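CT253 (Chlamydia trachomatis serovar L2, PDB 6UXC) is of unknown function but is a probable lipoprotein, made with a signal sequence and belonging to an uncharacterised family. Local coordinates at residues E93-E99 with R119-I125; M23-F27 with A71-F75; E44-I49 with H170-F174; N111-S115 with A140-L144. The contacts are given in a common frame with arbitrary orientation. Numbering follows the deposited sequence.

Contact 1 (E93-E99 with R119-I125); sequences EFVVAAE and RVRVFDI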
loop_
_atom_site.group_PDB
_atom_site.type_symbol
_atom_site.label_atom_id
_atom_site.label_comp_id
_atom_site.label_asym_id
_atom_site.label_seq_id
_atom_site.Cartn_x
_atom_site.Cartn_y
_atom_site.Cartn_z
ATOM N N GLU A 93 4.974 14.138 -8.237
ATOM C CA GLU A 93 3.922 15.107 -7.944
ATOM C C GLU A 93 3.062 14.671 -6.768
ATOM O O GLU A 93 2.507 15.519 -6.048
ATOM C CB GLU A 93 3.043 15.298 -9.183
ATOM C CG GLU A 93 3.783 15.796 -10.401
ATOM C CD GLU A 93 2.978 15.652 -11.689
ATOM O OE1 GLU A 93 2.238 14.649 -11.894
ATOM O OE2 GLU A 93 3.097 16.562 -12.510
ATOM N N PHE A 94 2.923 13.355 -6.570
ATOM C CA PHE A 94 2.071 12.763 -5.560
ATOM C C PHE A 94 2.825 11.657 -4.852
ATOM O O PHE A 94 3.644 10.970 -5.456
ATOM C CB PHE A 94 0.791 12.179 -6.166
ATOM C CG PHE A 94 0.008 13.183 -6.972
ATOM C CD1 PHE A 94 -0.913 14.005 -6.349
ATOM C CD2 PHE A 94 0.205 13.317 -8.330
ATOM C CE1 PHE A 94 -1.644 14.936 -7.087
ATOM C CE2 PHE A 94 -0.505 14.253 -9.066
ATOM C CZ PHE A 94 -1.432 15.061 -8.433
ATOM N N VAL A 95 2.556 11.540 -3.562
ATOM C CA VAL A 95 3.161 10.539 -2.703
ATOM C C VAL A 95 2.058 9.617 -2.227
ATOM O O VAL A 95 1.050 10.075 -1.658
ATOM C CB VAL A 95 3.865 11.192 -1.502
ATOM C CG1 VAL A 95 4.459 10.119 -0.552
ATOM C CG2 VAL A 95 4.916 12.137 -1.965
ATOM N N VAL A 96 2.265 8.322 -2.447
ATOM C CA VAL A 96 1.346 7.283 -2.008
ATOM C C VAL A 96 1.870 6.673 -0.713
ATOM O O VAL A 96 2.990 6.143 -0.676
ATOM C CB VAL A 96 1.189 6.202 -3.082
ATOM C CG1 VAL A 96 0.266 5.119 -2.561
ATOM C CG2 VAL A 96 0.660 6.786 -4.336
ATOM N N ALA A 97 1.067 6.771 0.350
ATOM C CA ALA A 97 1.444 6.336 1.691
ATOM C C ALA A 97 0.376 5.369 2.188
ATOM O O ALA A 97 -0.691 5.789 2.640
ATOM C CB ALA A 97 1.588 7.544 2.629
ATOM N N ALA A 98 0.669 4.073 2.110
ATOM C CA ALA A 98 -0.272 3.037 2.526
ATOM C C ALA A 98 0.228 2.384 3.806
ATOM O O ALA A 98 1.395 1.970 3.885
ATOM C CB ALA A 98 -0.438 1.989 1.432
ATOM N N GLU A 99 -0.651 2.292 4.802
ATOM C CA GLU A 99 -0.358 1.674 6.085
ATOM C C GLU A 99 -1.266 0.473 6.309
ATOM O O GLU A 99 -2.491 0.600 6.229
ATOM C CB GLU A 99 -0.593 2.657 7.243
ATOM C CG GLU A 99 -0.329 2.046 8.601
ATOM C CD GLU A 99 -0.453 3.013 9.762
ATOM O OE1 GLU A 99 -0.773 4.209 9.557
ATOM O OE2 GLU A 99 -0.215 2.558 10.900
ATOM N N ARG A 119 -4.938 1.859 5.626
ATOM C CA ARG A 119 -5.173 3.290 5.464
ATOM C C ARG A 119 -4.329 3.802 4.299
ATOM O O ARG A 119 -3.091 3.731 4.327
ATOM C CB ARG A 119 -4.880 4.111 6.717
ATOM C CG ARG A 119 -5.233 5.580 6.486
ATOM C CD ARG A 119 -4.946 6.455 7.688
ATOM N NE ARG A 119 -5.716 6.056 8.840
ATOM C CZ ARG A 119 -5.213 5.535 9.953
ATOM N NH1 ARG A 119 -3.911 5.339 10.108
ATOM N NH2 ARG A 119 -6.038 5.209 10.927
ATOM N N VAL A 120 -5.005 4.275 3.261
ATOM C CA VAL A 120 -4.359 4.834 2.085
ATOM C C VAL A 120 -4.412 6.347 2.191
ATOM O O VAL A 120 -5.483 6.920 2.420
ATOM C CB VAL A 120 -5.038 4.357 0.790
ATOM C CG1 VAL A 120 -4.321 4.931 -0.418
ATOM C CG2 VAL A 120 -5.058 2.820 0.706
ATOM N N ARG A 121 -3.262 6.989 2.013
ATOM C CA ARG A 121 -3.140 8.423 1.886
ATOM C C ARG A 121 -2.451 8.768 0.576
ATOM O O ARG A 121 -1.536 8.070 0.142
ATOM C CB ARG A 121 -2.341 9.008 3.034
ATOM C CG ARG A 121 -3.082 9.034 4.317
ATOM C CD ARG A 121 -2.170 9.402 5.435
ATOM N NE ARG A 121 -2.915 9.750 6.633
ATOM C CZ ARG A 121 -2.360 10.255 7.723
ATOM N NH1 ARG A 121 -1.045 10.414 7.775
ATOM N NH2 ARG A 121 -3.125 10.612 8.747
ATOM N N VAL A 122 -2.879 9.863 -0.043
ATOM C CA VAL A 122 -2.136 10.455 -1.151
ATOM C C VAL A 122 -1.883 11.908 -0.802
ATOM O O VAL A 122 -2.805 12.624 -0.400
ATOM C CB VAL A 122 -2.896 10.353 -2.484
ATOM C CG1 VAL A 122 -2.062 10.978 -3.589
ATOM C CG2 VAL A 122 -3.199 8.921 -2.800
ATOM N N PHE A 123 -0.648 12.340 -0.986
ATOM C CA PHE A 123 -0.244 13.717 -0.746
ATOM C C PHE A 123 0.149 14.348 -2.070
ATOM O O PHE A 123 0.794 13.697 -2.895
ATOM C CB PHE A 123 0.952 13.806 0.183
ATOM C CG PHE A 123 0.685 13.361 1.607
ATOM C CD1 PHE A 123 0.585 12.020 1.929
ATOM C CD2 PHE A 123 0.506 14.313 2.604
ATOM C CE1 PHE A 123 0.340 11.637 3.241
ATOM C CE2 PHE A 123 0.275 13.941 3.895
ATOM C CZ PHE A 123 0.190 12.599 4.217
ATOM N N ASP A 124 -0.201 15.618 -2.243
ATOM C CA ASP A 124 0.220 16.425 -3.381
ATOM C C ASP A 124 1.450 17.205 -2.950
ATOM O O ASP A 124 1.372 17.978 -1.996
ATOM C CB ASP A 124 -0.900 17.384 -3.779
ATOM C CG ASP A 124 -0.642 18.119 -5.066
ATOM O OD1 ASP A 124 0.504 18.170 -5.568
ATOM O OD2 ASP A 124 -1.643 18.698 -5.573
ATOM N N ILE A 125 2.580 17.004 -3.626
ATOM C CA ILE A 125 3.794 17.721 -3.247
ATOM C C ILE A 125 4.251 18.687 -4.346
ATOM O O ILE A 125 5.417 19.115 -4.375
ATOM C CB ILE A 125 4.909 16.748 -2.808
ATOM C CG1 ILE A 125 5.330 15.808 -3.932
ATOM C CG2 ILE A 125 4.460 15.923 -1.578
ATOM C CD1 ILE A 125 6.625 15.083 -3.649
HETATM O O HOH W 1 -1.715 5.875 5.229
HETATM O O HOH W 2 -1.597 6.159 7.939
#
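The apolar centre lies on both faces of the antiparallel hairpin of strands 94-105 and 113-124. On one face F94 CB meets V122 CG1 at 4.0 Å, and V96, A98 and V120 point the same way. Helix 165-184 packs on this face, with V181 against V96 and V120. On the other face V95 CB and F123 CB are 4.3 Å apart, and A97 CB lies 4.3 Å from F123 CE1. F74 adds an edge-to-face ring contact to F123. Beyond the strand end V95 CG2 meets I125 CD1 at 3.8 Å.

V95 with F123, A97 with R121 and E99 with R119 are hydrogen-bonded pairs, each with two N-H...O bonds. I125 N to E93 O, 2.8 Å, adds a seventh bond. The strand axes run at 161° and approach to 4.6 Å.

One polar end is at E99 and R119. E99 OE1 and R119 NH1 form a 3.4 Å salt bridge, and a water bonds to both atoms. E99 OE2 has its own salt bridge to R29. A second water joins A97 O to R119 O. At the other end D124 OD2 forms a salt bridge to R126. The guanidinium of R121 turns away to Q135 and to the backbone of F74, S76 and P77.

The chemistry implies a mostly buried, apolar sheet centre fixed by main-chain bonds, with charged side chains at both ends and R121 satisfied outside the pair.

Contact 2 (M23-F27 with A71-F75); sequences MLPVF and AAQFF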
loop_
_atom_site.group_PDB
_atom_site.type_symbol
_atom_site.label_atom_id
_atom_site.label_comp_id
_atom_site.label_asym_id
_atom_site.label_seq_id
_atom_site.Cartn_x
_atom_site.Cartn_y
_atom_site.Cartn_z
ATOM N N MET A 23 5.941 5.930 -4.365
ATOM C CA MET A 23 5.327 5.072 -3.350
ATOM C C MET A 23 6.287 4.914 -2.179
ATOM O O MET A 23 7.437 4.486 -2.363
ATOM C CB MET A 23 4.971 3.684 -3.881
ATOM C CG MET A 23 4.077 2.830 -2.890
ATOM S SD MET A 23 4.268 1.106 -3.377
ATOM C CE MET A 23 5.878 0.718 -2.648
ATOM N N LEU A 24 5.813 5.248 -0.984
ATOM C CA LEU A 24 6.589 4.944 0.208
ATOM C C LEU A 24 6.510 3.457 0.526
ATOM O O LEU A 24 5.499 2.805 0.267
ATOM C CB LEU A 24 6.058 5.716 1.401
ATOM C CG LEU A 24 5.952 7.235 1.205
ATOM C CD1 LEU A 24 5.409 7.921 2.436
ATOM C CD2 LEU A 24 7.321 7.826 0.796
ATOM N N PRO A 25 7.544 2.904 1.141
ATOM C CA PRO A 25 7.399 1.564 1.713
ATOM C C PRO A 25 6.156 1.503 2.583
ATOM O O PRO A 25 5.859 2.416 3.357
ATOM C CB PRO A 25 8.671 1.393 2.545
ATOM C CG PRO A 25 9.669 2.323 1.900
ATOM C CD PRO A 25 8.869 3.499 1.434
ATOM N N VAL A 26 5.447 0.381 2.480
ATOM C CA VAL A 26 4.250 0.212 3.279
ATOM C C VAL A 26 4.601 0.197 4.768
ATOM O O VAL A 26 5.546 -0.464 5.229
ATOM C CB VAL A 26 3.511 -1.059 2.825
ATOM C CG1 VAL A 26 2.386 -1.442 3.841
ATOM C CG2 VAL A 26 2.963 -0.866 1.395
ATOM N N PHE A 27 3.810 0.933 5.531
ATOM C CA PHE A 27 3.989 1.113 6.963
ATOM C C PHE A 27 3.145 0.081 7.706
ATOM O O PHE A 27 1.983 -0.138 7.351
ATOM C CB PHE A 27 3.559 2.534 7.324
ATOM C CG PHE A 27 3.942 2.999 8.684
ATOM C CD1 PHE A 27 5.272 3.053 9.068
ATOM C CD2 PHE A 27 2.976 3.463 9.566
ATOM C CE1 PHE A 27 5.629 3.539 10.335
ATOM C CE2 PHE A 27 3.316 3.962 10.823
ATOM C CZ PHE A 27 4.649 3.990 11.200
ATOM N N ALA A 71 10.085 9.298 4.931
ATOM C CA ALA A 71 8.892 8.517 4.624
ATOM C C ALA A 71 7.936 8.501 5.811
ATOM O O ALA A 71 6.708 8.610 5.652
ATOM C CB ALA A 71 9.283 7.091 4.243
ATOM N N ALA A 72 8.484 8.365 7.018
ATOM C CA ALA A 72 7.628 8.151 8.177
ATOM C C ALA A 72 6.688 9.317 8.402
ATOM O O ALA A 72 5.560 9.130 8.895
ATOM C CB ALA A 72 8.497 7.914 9.411
ATOM N N GLN A 73 7.126 10.534 8.086
ATOM C CA GLN A 73 6.306 11.688 8.417
ATOM C C GLN A 73 4.942 11.627 7.737
ATOM O O GLN A 73 3.973 12.191 8.252
ATOM C CB GLN A 73 7.060 12.977 8.070
ATOM C CG GLN A 73 7.278 13.188 6.677
ATOM C CD GLN A 73 8.354 14.239 6.412
ATOM O OE1 GLN A 73 8.592 15.159 7.191
ATOM N NE2 GLN A 73 8.985 14.100 5.290
ATOM N N PHE A 74 4.840 10.944 6.588
ATOM C CA PHE A 74 3.565 10.867 5.877
ATOM C C PHE A 74 2.567 9.937 6.548
ATOM O O PHE A 74 1.388 9.945 6.168
ATOM C CB PHE A 74 3.803 10.420 4.425
ATOM C CG PHE A 74 4.534 11.440 3.603
ATOM C CD1 PHE A 74 5.916 11.436 3.539
ATOM C CD2 PHE A 74 3.825 12.407 2.904
ATOM C CE1 PHE A 74 6.584 12.403 2.772
ATOM C CE2 PHE A 74 4.483 13.357 2.166
ATOM C CZ PHE A 74 5.869 13.344 2.104
ATOM N N PHE A 75 2.998 9.168 7.546
ATOM C CA PHE A 75 2.130 8.267 8.290
ATOM C C PHE A 75 1.774 8.779 9.674
ATOM O O PHE A 75 1.124 8.053 10.431
ATOM C CB PHE A 75 2.781 6.898 8.421
ATOM C CG PHE A 75 2.982 6.214 7.099
ATOM C CD1 PHE A 75 1.888 5.675 6.429
ATOM C CD2 PHE A 75 4.227 6.153 6.495
ATOM C CE1 PHE A 75 2.048 5.023 5.229
ATOM C CE2 PHE A 75 4.382 5.523 5.255
ATOM C CZ PHE A 75 3.275 4.966 4.625
#
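F75 lays its ring against that of F27 in an offset stack. The centroids are 4.7 Å apart and the planes differ by 16°. The overlap is reciprocal. F27 CB sits 3.4 Å from the F75 centroid, almost on the ring normal, and F75 CB lies 4.0 Å from the F27 centroid. Both are CH-pi contacts over a ring face.

L24 makes the second half of the contact. Its CA-CB bond points toward 71-75. L24 CD1 meets F74 CB at 3.6 Å and F75 CE2 at 3.8 Å, while L24 CD2 meets A71 CB at 4.0 Å. L24 CD1 also rests 3.5 Å from A71 O. That carbonyl accepts a bond from F74 N at 3.1 Å, and F75 N bonds to A72 O at 2.9 Å. The CA-CB bond of F75 points toward 23-27, while that of F74 lies sideways. The two segments meet by apolar and aromatic packing.

Residues 23-27 belong to the broken strand 19-28. Its backbone pairs with strand 94-105 through L24 with V96 and F27 with A98. A71 and A72 belong to helix 68-72, and F75 touches A97 of strand 94-105. M23 and V26 instead pack on helix 41-55.

Contact 3 (E44-I49 with H170-F174); sequences EFSEEI and HQRLF
Helix 41-55 meets helix 165-184 here by knob-into-hole packing, with a buried aromatic cluster and a His-carboxylate hydrogen bond. Segments 44-49 and 170-174 are both alpha-helical, with phi/psi near -65/-43. Their axes cross at -54° and approach to 10.8 Å. The closest CA pair is I49 with F174, 6.1 Å.

F174 (chi1 -60°, chi2 -35°) is a knob in the hole formed by E44, F45, E48 and I49. Its ring edge meets the face of F45 (chi1 -83°, chi2 49°), with centroids 4.9 Å apart and planes at 87°. The edge of F45 in turn meets the face of H170 (chi1 -76°, chi2 -175°), also at 4.9 Å between centroids, with planes at 77°. E48 CB lies over the F174 face, 3.7 Å from its centroid. I49 CG1 is 4.1 Å from F174 CD1. F45 also packs on V26 of strand 19-28 and V118 of strand 113-124.

E44 extends with chi1 and chi2 both t. H170 NE2 bonds to Q103, while H170 ND1 donates to E44 OE2 at 2.6 Å.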
loop_
_atom_site.group_PDB
_atom_site.type_symbol
_atom_site.label_atom_id
_atom_site.label_comp_id
_atom_site.label_asym_id
_atom_site.label_seq_id
_atom_site.Cartn_x
_atom_site.Cartn_y
_atom_site.Cartn_z
ATOM N N GLU A 44 5.525 -7.830 1.055
ATOM C CA GLU A 44 4.553 -8.232 0.050
ATOM C C GLU A 44 3.727 -7.036 -0.394
ATOM O O GLU A 44 3.530 -6.806 -1.597
ATOM C CB GLU A 44 3.632 -9.326 0.592
ATOM C CG GLU A 44 2.437 -9.634 -0.374
ATOM C CD GLU A 44 1.300 -10.410 0.270
ATOM O OE1 GLU A 44 1.386 -10.762 1.485
ATOM O OE2 GLU A 44 0.299 -10.624 -0.477
ATOM N N PHE A 45 3.158 -6.320 0.570
ATOM C CA PHE A 45 2.275 -5.220 0.191
ATOM C C PHE A 45 3.037 -4.163 -0.602
ATOM O O PHE A 45 2.508 -3.608 -1.567
ATOM C CB PHE A 45 1.628 -4.591 1.424
ATOM C CG PHE A 45 0.386 -5.330 1.923
ATOM C CD1 PHE A 45 0.403 -6.703 2.121
ATOM C CD2 PHE A 45 -0.767 -4.632 2.191
ATOM C CE1 PHE A 45 -0.751 -7.366 2.598
ATOM C CE2 PHE A 45 -1.921 -5.271 2.645
ATOM C CZ PHE A 45 -1.891 -6.651 2.876
ATOM N N SER A 46 4.260 -3.833 -0.189
ATOM C CA SER A 46 5.023 -2.836 -0.938
ATOM C C SER A 46 5.240 -3.268 -2.377
ATOM O O SER A 46 5.069 -2.475 -3.315
ATOM C CB SER A 46 6.370 -2.591 -0.269
ATOM O OG SER A 46 6.224 -1.977 0.995
ATOM N N GLU A 47 5.657 -4.512 -2.569
ATOM C CA GLU A 47 5.955 -4.974 -3.913
ATOM C C GLU A 47 4.691 -5.051 -4.759
ATOM O O GLU A 47 4.686 -4.643 -5.927
ATOM C CB GLU A 47 6.632 -6.336 -3.874
ATOM C CG GLU A 47 6.907 -6.814 -5.295
ATOM C CD GLU A 47 7.771 -8.045 -5.351
ATOM O OE1 GLU A 47 7.502 -8.912 -6.200
ATOM O OE2 GLU A 47 8.703 -8.150 -4.532
ATOM N N GLU A 48 3.609 -5.595 -4.192
ATOM C CA GLU A 48 2.410 -5.813 -4.985
ATOM C C GLU A 48 1.742 -4.493 -5.357
ATOM O O GLU A 48 1.225 -4.352 -6.472
ATOM C CB GLU A 48 1.444 -6.725 -4.224
ATOM C CG GLU A 48 1.928 -8.182 -4.088
ATOM C CD GLU A 48 1.975 -8.926 -5.422
ATOM O OE1 GLU A 48 1.216 -8.558 -6.354
ATOM O OE2 GLU A 48 2.765 -9.881 -5.549
ATOM N N ILE A 49 1.752 -3.519 -4.453
ATOM C CA ILE A 49 1.215 -2.211 -4.810
ATOM C C ILE A 49 2.144 -1.526 -5.794
ATOM O O ILE A 49 1.694 -0.935 -6.781
ATOM C CB ILE A 49 0.973 -1.350 -3.557
ATOM C CG1 ILE A 49 -0.101 -2.005 -2.696
ATOM C CG2 ILE A 49 0.572 0.050 -3.966
ATOM C CD1 ILE A 49 -0.097 -1.506 -1.247
ATOM N N HIS A 170 -5.929 -10.544 -0.416
ATOM C CA HIS A 170 -4.909 -9.559 -0.782
ATOM C C HIS A 170 -5.117 -9.019 -2.188
ATOM O O HIS A 170 -4.993 -7.810 -2.422
ATOM C CB HIS A 170 -3.529 -10.181 -0.671
ATOM C CG HIS A 170 -3.047 -10.327 0.732
ATOM N ND1 HIS A 170 -1.781 -10.769 1.030
ATOM C CD2 HIS A 170 -3.659 -10.110 1.923
ATOM C CE1 HIS A 170 -1.624 -10.808 2.341
ATOM N NE2 HIS A 170 -2.756 -10.420 2.903
ATOM N N GLN A 171 -5.380 -9.908 -3.144
ATOM C CA GLN A 171 -5.538 -9.493 -4.532
ATOM C C GLN A 171 -6.641 -8.449 -4.665
ATOM O O GLN A 171 -6.457 -7.411 -5.313
ATOM C CB GLN A 171 -5.825 -10.729 -5.383
ATOM C CG GLN A 171 -5.762 -10.505 -6.862
ATOM C CD GLN A 171 -6.082 -11.768 -7.622
ATOM O OE1 GLN A 171 -7.077 -12.434 -7.338
ATOM N NE2 GLN A 171 -5.235 -12.118 -8.578
ATOM N N ARG A 172 -7.780 -8.679 -4.017
ATOM C CA ARG A 172 -8.876 -7.719 -4.141
ATOM C C ARG A 172 -8.497 -6.395 -3.488
ATOM O O ARG A 172 -8.802 -5.318 -4.019
ATOM C CB ARG A 172 -10.164 -8.276 -3.526
ATOM C CG ARG A 172 -10.844 -9.356 -4.364
ATOM C CD ARG A 172 -12.330 -9.494 -3.998
ATOM N NE ARG A 172 -12.472 -9.628 -2.558
ATOM C CZ ARG A 172 -12.342 -10.779 -1.901
ATOM N NH1 ARG A 172 -12.114 -11.909 -2.569
ATOM N NH2 ARG A 172 -12.467 -10.799 -0.580
ATOM N N LEU A 173 -7.832 -6.464 -2.337
ATOM C CA LEU A 173 -7.413 -5.261 -1.636
ATOM C C LEU A 173 -6.396 -4.465 -2.446
ATOM O O LEU A 173 -6.503 -3.232 -2.537
ATOM C CB LEU A 173 -6.855 -5.656 -0.275
ATOM C CG LEU A 173 -6.467 -4.548 0.687
ATOM C CD1 LEU A 173 -7.609 -3.584 0.961
ATOM C CD2 LEU A 173 -5.971 -5.186 1.983
ATOM N N PHE A 174 -5.394 -5.135 -3.037
ATOM C CA PHE A 174 -4.404 -4.408 -3.828
ATOM C C PHE A 174 -5.079 -3.736 -5.018
ATOM O O PHE A 174 -4.763 -2.592 -5.357
ATOM C CB PHE A 174 -3.303 -5.330 -4.347
ATOM C CG PHE A 174 -2.522 -6.028 -3.282
ATOM C CD1 PHE A 174 -2.241 -5.430 -2.082
ATOM C CD2 PHE A 174 -2.035 -7.300 -3.515
ATOM C CE1 PHE A 174 -1.512 -6.093 -1.112
ATOM C CE2 PHE A 174 -1.289 -7.960 -2.542
ATOM C CZ PHE A 174 -1.038 -7.355 -1.358
#

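Contact 4 (N111-S115 with A140-L144); sequences NPSIS and ASQSL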
loop_
_atom_site.group_PDB
_atom_site.type_symbol
_atom_site.label_atom_id
_atom_site.label_comp_id
_atom_site.label_asym_id
_atom_site.label_seq_id
_atom_site.Cartn_x
_atom_site.Cartn_y
_atom_site.Cartn_z
ATOM N N ASN A 111 -18.667 -17.902 10.236
ATOM C CA ASN A 111 -17.899 -18.141 9.013
ATOM C C ASN A 111 -16.507 -17.511 9.094
ATOM O O ASN A 111 -16.262 -16.484 8.477
ATOM C CB ASN A 111 -18.647 -17.590 7.796
ATOM N N PRO A 112 -15.602 -18.139 9.845
ATOM C CA PRO A 112 -14.311 -17.500 10.144
ATOM C C PRO A 112 -13.560 -17.087 8.890
ATOM O O PRO A 112 -13.573 -17.771 7.867
ATOM C CB PRO A 112 -13.555 -18.580 10.924
ATOM C CG PRO A 112 -14.651 -19.388 11.575
ATOM C CD PRO A 112 -15.789 -19.395 10.594
ATOM N N SER A 113 -12.882 -15.956 8.982
ATOM C CA SER A 113 -12.299 -15.344 7.808
ATOM C C SER A 113 -10.961 -14.751 8.172
ATOM O O SER A 113 -10.608 -14.607 9.345
ATOM C CB SER A 113 -13.212 -14.260 7.234
ATOM O OG SER A 113 -13.472 -13.283 8.220
ATOM N N ILE A 114 -10.219 -14.401 7.138
ATOM C CA ILE A 114 -9.007 -13.618 7.277
ATOM C C ILE A 114 -9.259 -12.285 6.595
ATOM O O ILE A 114 -9.850 -12.230 5.511
ATOM C CB ILE A 114 -7.783 -14.349 6.694
ATOM C CG1 ILE A 114 -6.518 -13.530 6.953
ATOM C CG2 ILE A 114 -7.947 -14.624 5.200
ATOM C CD1 ILE A 114 -5.267 -14.286 6.700
ATOM N N SER A 115 -8.857 -11.207 7.252
ATOM C CA SER A 115 -9.145 -9.876 6.747
ATOM C C SER A 115 -7.946 -8.980 6.974
ATOM O O SER A 115 -7.116 -9.225 7.855
ATOM C CB SER A 115 -10.373 -9.263 7.436
ATOM O OG SER A 115 -10.114 -9.097 8.818
ATOM N N ALA A 140 -10.592 -5.783 3.114
ATOM C CA ALA A 140 -10.995 -6.968 2.372
ATOM C C ALA A 140 -11.092 -8.128 3.353
ATOM O O ALA A 140 -10.433 -8.125 4.387
ATOM C CB ALA A 140 -10.004 -7.281 1.254
ATOM N N SER A 141 -11.947 -9.103 3.034
ATOM C CA SER A 141 -12.112 -10.257 3.898
ATOM C C SER A 141 -12.414 -11.478 3.048
ATOM O O SER A 141 -13.053 -11.379 1.991
ATOM C CB SER A 141 -13.231 -10.054 4.920
ATOM O OG SER A 141 -13.374 -11.231 5.678
ATOM N N GLN A 142 -11.978 -12.639 3.545
ATOM C CA GLN A 142 -12.130 -13.886 2.807
ATOM C C GLN A 142 -12.330 -15.052 3.771
ATOM O O GLN A 142 -11.630 -15.177 4.785
ATOM C CB GLN A 142 -10.905 -14.142 1.921
ATOM C CG GLN A 142 -11.062 -15.278 0.915
ATOM C CD GLN A 142 -12.150 -15.001 -0.086
ATOM O OE1 GLN A 142 -12.390 -13.855 -0.435
ATOM N NE2 GLN A 142 -12.824 -16.049 -0.544
ATOM N N SER A 143 -13.281 -15.923 3.434
ATOM C CA SER A 143 -13.557 -17.088 4.266
ATOM C C SER A 143 -12.351 -18.015 4.290
ATOM O O SER A 143 -11.762 -18.305 3.248
ATOM C CB SER A 143 -14.788 -17.824 3.735
ATOM O OG SER A 143 -14.959 -19.079 4.373
ATOM N N LEU A 144 -11.978 -18.475 5.490
ATOM C CA LEU A 144 -10.833 -19.375 5.629
ATOM C C LEU A 144 -11.097 -20.741 5.011
ATOM O O LEU A 144 -10.146 -21.487 4.768
ATOM C CB LEU A 144 -10.462 -19.546 7.103
ATOM C CG LEU A 144 -9.806 -18.338 7.777
ATOM C CD1 LEU A 144 -9.657 -18.620 9.255
ATOM C CD2 LEU A 144 -8.459 -18.017 7.164
HETATM O O HOH W 3 -14.431 -20.132 6.987
#
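A140 opens the second segment. A140 O takes a CA-H...O contact from S115 CA at 3.2 Å, while its side chain faces M169 and L173 of helix 165-184. S141 pairs with S115 in a non-hydrogen-bonded position, CA-CA 4.1 Å. S141 OG accepts a weak hydrogen bond from S113 OG at 3.3 Å. Q142 and I114 form the hydrogen-bonded pair. I114 N to Q142 O and Q142 N to I114 O are both 2.9 Å. The amide end of Q142 leads away, and its OE1 bonds to R172. S143 lies across from S113, and its CA-CB bond points away. A water bonds to both S143 OG and P112 O. L144 N reaches P112 O at 2.9 Å. L144 CD2 packs on I114 CB at 3.8 Å and L144 CD1 on P112 CB at 4.2 Å.

This is the open end of the antiparallel hairpin 113-124 and 131-143. Its chemistry implies a surface pairing carried by backbone bonds, with serine hydroxyls, water and a small apolar patch.

In the fold
Contacts 1 and 3 are buried, contact 2 is partly buried, and contact 4 is at the surface. Contacts 1 and 4 share strand 113-124. They pair its two ends with different neighbours in one mixed sheet, their centres about 27 Å apart. Both rely on main-chain bonds, but contact 1 has mostly apolar side chains and contact 4 several serines. Contacts 2 and 3 join elements through side chains, and both use aromatic rings. Contact 2 touches contact 1 through F74 and L24. The S46 hydroxyl ties contact 3 to V26 of contact 2. R172 ties contact 3 to Q142 of contact 4.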